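Thiol:disulfide interchange protein DsbA (Neisseria meningitidis MC58, PDB 3HZ8) probably acts as a periplasmic thiol-disulfide oxidoreductase of the thioredoxin family, introducing disulfide bonds into secreted proteins. Local coordinates at residues 114-117 with 121-124; 78-83 with 89-94. The protein carries 1 engineered substitution. One frame throughout, in Å; residues are numbered along the deposited sequence.

Contact 1: residues 114-117 with 121-124; sequences KWLG and AFDG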
loop_
_atom_site.group_PDB
_atom_site.type_symbol
_atom_site.label_atom_id
_atom_site.label_comp_id
_atom_site.label_asym_id
_atom_site.label_seq_id
_atom_site.Cartn_x
_atom_site.Cartn_y
_atom_site.Cartn_z
ATOM N N LYS A 114 18.024 -2.510 14.670
ATOM C CA LYS A 114 19.419 -2.635 14.239
ATOM C C LYS A 114 19.521 -2.513 12.719
ATOM O O LYS A 114 20.360 -1.774 12.206
ATOM C CB LYS A 114 20.032 -3.958 14.727
ATOM C CG LYS A 114 21.442 -4.254 14.211
ATOM C CD LYS A 114 21.830 -5.715 14.444
ATOM C CE LYS A 114 23.232 -6.034 13.931
ATOM N NZ LYS A 114 23.310 -6.044 12.443
ATOM N N TRP A 115 18.655 -3.240 12.011
ATOM C CA TRP A 115 18.622 -3.208 10.547
ATOM C C TRP A 115 18.373 -1.784 10.020
ATOM O O TRP A 115 19.082 -1.298 9.122
ATOM C CB TRP A 115 17.561 -4.192 10.028
ATOM C CG TRP A 115 17.545 -4.341 8.531
ATOM C CD1 TRP A 115 18.327 -5.167 7.780
ATOM C CD2 TRP A 115 16.693 -3.644 7.611
ATOM N NE1 TRP A 115 18.024 -5.015 6.444
ATOM C CE2 TRP A 115 17.025 -4.088 6.314
ATOM C CE3 TRP A 115 15.682 -2.687 7.759
ATOM C CZ2 TRP A 115 16.373 -3.611 5.170
ATOM C CZ3 TRP A 115 15.045 -2.200 6.614
ATOM C CH2 TRP A 115 15.397 -2.664 5.343
ATOM N N LEU A 116 17.379 -1.106 10.586
ATOM C CA LEU A 116 17.064 0.251 10.145
ATOM C C LEU A 116 18.258 1.187 10.338
ATOM O O LEU A 116 18.575 1.986 9.454
ATOM C CB LEU A 116 15.843 0.805 10.870
ATOM C CG LEU A 116 14.477 0.323 10.392
ATOM C CD1 LEU A 116 13.397 0.918 11.303
ATOM C CD2 LEU A 116 14.249 0.731 8.929
ATOM N N GLY A 117 18.910 1.093 11.496
ATOM C CA GLY A 117 20.059 1.942 11.774
ATOM C C GLY A 117 21.184 1.823 10.762
ATOM O O GLY A 117 21.939 2.770 10.570
ATOM N N ALA A 121 20.831 3.519 1.746
ATOM C CA ALA A 121 20.264 3.625 0.378
ATOM C C ALA A 121 18.970 4.412 0.431
ATOM O O ALA A 121 18.600 5.090 -0.536
ATOM C CB ALA A 121 20.027 2.278 -0.229
ATOM N N PHE A 122 18.278 4.264 1.560
ATOM C CA PHE A 122 17.299 5.216 2.034
ATOM C C PHE A 122 17.738 5.627 3.442
ATOM O O PHE A 122 18.626 4.983 4.022
ATOM C CB PHE A 122 15.886 4.605 2.023
ATOM C CG PHE A 122 15.689 3.472 3.010
ATOM C CD1 PHE A 122 16.083 2.181 2.702
ATOM C CD2 PHE A 122 15.082 3.705 4.237
ATOM C CE1 PHE A 122 15.896 1.124 3.603
ATOM C CE2 PHE A 122 14.874 2.663 5.145
ATOM C CZ PHE A 122 15.293 1.371 4.829
ATOM N N ASP A 123 17.129 6.679 3.981
ATOM C CA ASP A 123 17.509 7.235 5.285
ATOM C C ASP A 123 17.031 6.337 6.429
ATOM O O ASP A 123 16.023 6.630 7.084
ATOM C CB ASP A 123 16.971 8.668 5.434
ATOM C CG ASP A 123 17.686 9.475 6.523
ATOM O OD1 ASP A 123 18.165 8.906 7.537
ATOM O OD2 ASP A 123 17.739 10.717 6.371
ATOM N N GLY A 124 17.769 5.253 6.664
ATOM C CA GLY A 124 17.433 4.310 7.742
ATOM C C GLY A 124 17.287 4.927 9.129
ATOM O O GLY A 124 16.392 4.552 9.895
#
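The six-membered ring of W115 meets the far end of the F122 ring, where W115 CZ3 lies 4.0 Å from F122 CZ. The indole comes to the edge of the phenyl group, with CZ3 in the phenyl plane, while its own ring is approached obliquely. The two side chains cross at about a right angle and share a short apolar border instead of a stacked face. W115 CH2 widens this border, at 4.1 Å from the same F122 CZ. L116 CD2 comes to the same corner of the phenyl edge, more loosely, 4.3 Å from F122 CZ, and this one ring atom thus takes both neighbours.

Beyond the rings, the backbones come together. The carbonyl L116 O receives a CA-H...O contact from G124 CA at 3.1 Å, with an angle of 129° at the hydrogen. Because G124 carries no CB, the helix and the incoming chain can approach until L116 CA and G124 CA are 4.7 Å apart.

The positions of these groups follow from the local chain path. F122 holds CG between its backbone N and carbonyl carbon (chi1 67°), which turns the ring back toward helix 109-118. D123 is then the centre of an inverse gamma turn, closed by a weak hydrogen bond from G124 N to F122 O, and its carboxylate caps the next helix through OD1 to K126 N.

The contact thus closes the bend between helices 109-118 and 124-132. L116 also packs on V127 and L128 of the following helix, while W115 reaches I95 and A98 on helix 88-101.

Contact 2: residues 78-83 with 89-94; sequences AAVDMA and DVANSH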
loop_
_atom_site.group_PDB
_atom_site.type_symbol
_atom_site.label_atom_id
_atom_site.label_comp_id
_atom_site.label_asym_id
_atom_site.label_seq_id
_atom_site.Cartn_x
_atom_site.Cartn_y
_atom_site.Cartn_z
ATOM N N ALA A 78 4.324 2.182 8.342
ATOM C CA ALA A 78 3.998 3.534 8.784
ATOM C C ALA A 78 5.258 4.398 8.784
ATOM O O ALA A 78 5.258 5.494 8.232
ATOM C CB ALA A 78 3.379 3.488 10.162
ATOM N N ALA A 79 6.337 3.884 9.369
ATOM C CA ALA A 79 7.586 4.639 9.466
ATOM C C ALA A 79 8.176 4.995 8.094
ATOM O O ALA A 79 8.721 6.094 7.908
ATOM C CB ALA A 79 8.594 3.846 10.283
ATOM N N VAL A 80 8.093 4.062 7.145
ATOM C CA VAL A 80 8.583 4.288 5.779
ATOM C C VAL A 80 7.763 5.397 5.138
ATOM O O VAL A 80 8.309 6.295 4.495
ATOM C CB VAL A 80 8.496 2.995 4.925
ATOM C CG1 VAL A 80 8.663 3.290 3.413
ATOM C CG2 VAL A 80 9.510 1.980 5.405
ATOM N N ASP A 81 6.447 5.335 5.313
ATOM C CA ASP A 81 5.570 6.360 4.768
ATOM C C ASP A 81 5.947 7.739 5.303
ATOM O O ASP A 81 6.009 8.707 4.536
ATOM C CB ASP A 81 4.111 6.034 5.087
ATOM C CG ASP A 81 3.228 6.111 3.875
ATOM O OD1 ASP A 81 3.707 6.539 2.799
ATOM O OD2 ASP A 81 2.047 5.728 4.011
ATOM N N MET A 82 6.234 7.798 6.609
ATOM C CA MET A 82 6.588 9.030 7.315
ATOM C C MET A 82 7.953 9.577 6.880
ATOM O O MET A 82 8.055 10.590 6.182
ATOM C CB MET A 82 6.606 8.775 8.835
ATOM C CG MET A 82 5.258 8.430 9.455
ATOM S SD MET A 82 5.296 7.799 11.153
ATOM C CE MET A 82 6.206 9.121 11.958
ATOM N N ALA A 83 8.998 8.893 7.321
ATOM C CA ALA A 83 10.369 9.368 7.182
ATOM C C ALA A 83 10.973 9.196 5.796
ATOM O O ALA A 83 11.959 9.861 5.453
ATOM C CB ALA A 83 11.226 8.683 8.191
ATOM N N ASP A 89 10.211 4.212 -2.636
ATOM C CA ASP A 89 10.453 3.105 -3.556
ATOM C C ASP A 89 11.697 2.297 -3.225
ATOM O O ASP A 89 11.649 1.066 -3.239
ATOM C CB ASP A 89 10.461 3.593 -5.004
ATOM C CG ASP A 89 9.126 4.164 -5.419
ATOM O OD1 ASP A 89 8.129 3.946 -4.689
ATOM O OD2 ASP A 89 9.065 4.830 -6.469
ATOM N N VAL A 90 12.799 2.997 -2.925
ATOM C CA VAL A 90 14.046 2.383 -2.464
ATOM C C VAL A 90 13.829 1.631 -1.141
ATOM O O VAL A 90 14.281 0.509 -0.971
ATOM C CB VAL A 90 15.156 3.458 -2.277
ATOM C CG1 VAL A 90 16.497 2.802 -1.954
ATOM C CG2 VAL A 90 15.271 4.348 -3.526
ATOM N N ALA A 91 13.133 2.286 -0.207
ATOM C CA ALA A 91 12.855 1.687 1.114
ATOM C C ALA A 91 12.069 0.376 0.986
ATOM O O ALA A 91 12.476 -0.664 1.504
ATOM C CB ALA A 91 12.139 2.666 2.011
ATOM N N ASN A 92 10.958 0.423 0.251
ATOM C CA ASN A 92 10.156 -0.767 0.030
ATOM C C ASN A 92 10.924 -1.862 -0.675
ATOM O O ASN A 92 10.835 -3.031 -0.300
ATOM C CB ASN A 92 8.909 -0.410 -0.757
ATOM C CG ASN A 92 7.880 0.288 0.088
ATOM O OD1 ASN A 92 7.975 0.324 1.320
ATOM N ND2 ASN A 92 6.859 0.819 -0.566
ATOM N N SER A 93 11.687 -1.454 -1.690
ATOM C CA SER A 93 12.601 -2.345 -2.386
ATOM C C SER A 93 13.524 -3.062 -1.401
ATOM O O SER A 93 13.609 -4.286 -1.432
ATOM C CB SER A 93 13.436 -1.574 -3.410
ATOM O OG SER A 93 14.267 -2.471 -4.120
ATOM N N HIS A 94 14.180 -2.282 -0.537
ATOM C CA HIS A 94 15.091 -2.808 0.494
ATOM C C HIS A 94 14.371 -3.757 1.465
ATOM O O HIS A 94 14.874 -4.820 1.799
ATOM C CB HIS A 94 15.768 -1.654 1.256
ATOM C CG HIS A 94 17.064 -1.206 0.654
ATOM N ND1 HIS A 94 18.174 -0.890 1.412
ATOM C CD2 HIS A 94 17.431 -1.049 -0.638
ATOM C CE1 HIS A 94 19.165 -0.547 0.607
ATOM N NE2 HIS A 94 18.740 -0.635 -0.642
#
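V80 on helix 71-83 faces A91 and N92 on helix 88-101, two consecutive helices of the helical domain that DsbA proteins insert into the thioredoxin fold. The apolar part is a single methyl pairing. V80 CG1 sits 3.8 Å from A91 CB, and the CA-CB bonds of both residues point across the interface. The small side chain of A91 lets the helices come close here, with V80 CA and A91 CA 6.8 Å apart. With chi1 at 166°, V80 swings CG1 away from its own N and out to the second helix, while CG2 lies beside that N. All three residues, V80, A91 and N92, are buried.

The polar part involves no hydrogen bond between the two segments. The N92 side chain runs obliquely to that of V80 and touches it through OD1 alone, a van der Waals neighbour of CG1. The amide is nevertheless held, because N92 OD1 is hydrogen-bonded to Y34 OH and ND2 makes a weak hydrogen bond to E43 OE2 on helix 37-50. Since Y34 lies two positions before C36 of the C36-C39 disulfide, the predicted redox-active pair, N92 links this helix pair to the thioredoxin part of the chain near the probable active site.

A charged interaction at the periphery joins the same two helices: D81 OD1 forms a salt bridge with K88 NZ, across the short connection between them. Back in the buried interface, the closest approach between the segments is 3.7 Å, from V80 CG1 to N92 OD1.

In the fold
Both contacts lie in the helical part of the chain and involve mainly buried residues, but contact 1 is farther out, its centre about 20 Å from the chain centre against about 11 Å for contact 2. Contact 1 sets an indole against the edge of a phenyl ring and adds a close backbone approach at a bend; contact 2 uses small aliphatic groups and a buried amide bonded toward the thioredoxin part. Helix 88-101 links them: it supplies one side of contact 2 and packs against the loop of contact 1. The two centres are about 10 Å apart, and F122 CD1 reaches A91 CA at 3.6 Å, while F122 CE1 lies 3.6 Å from H94 CB.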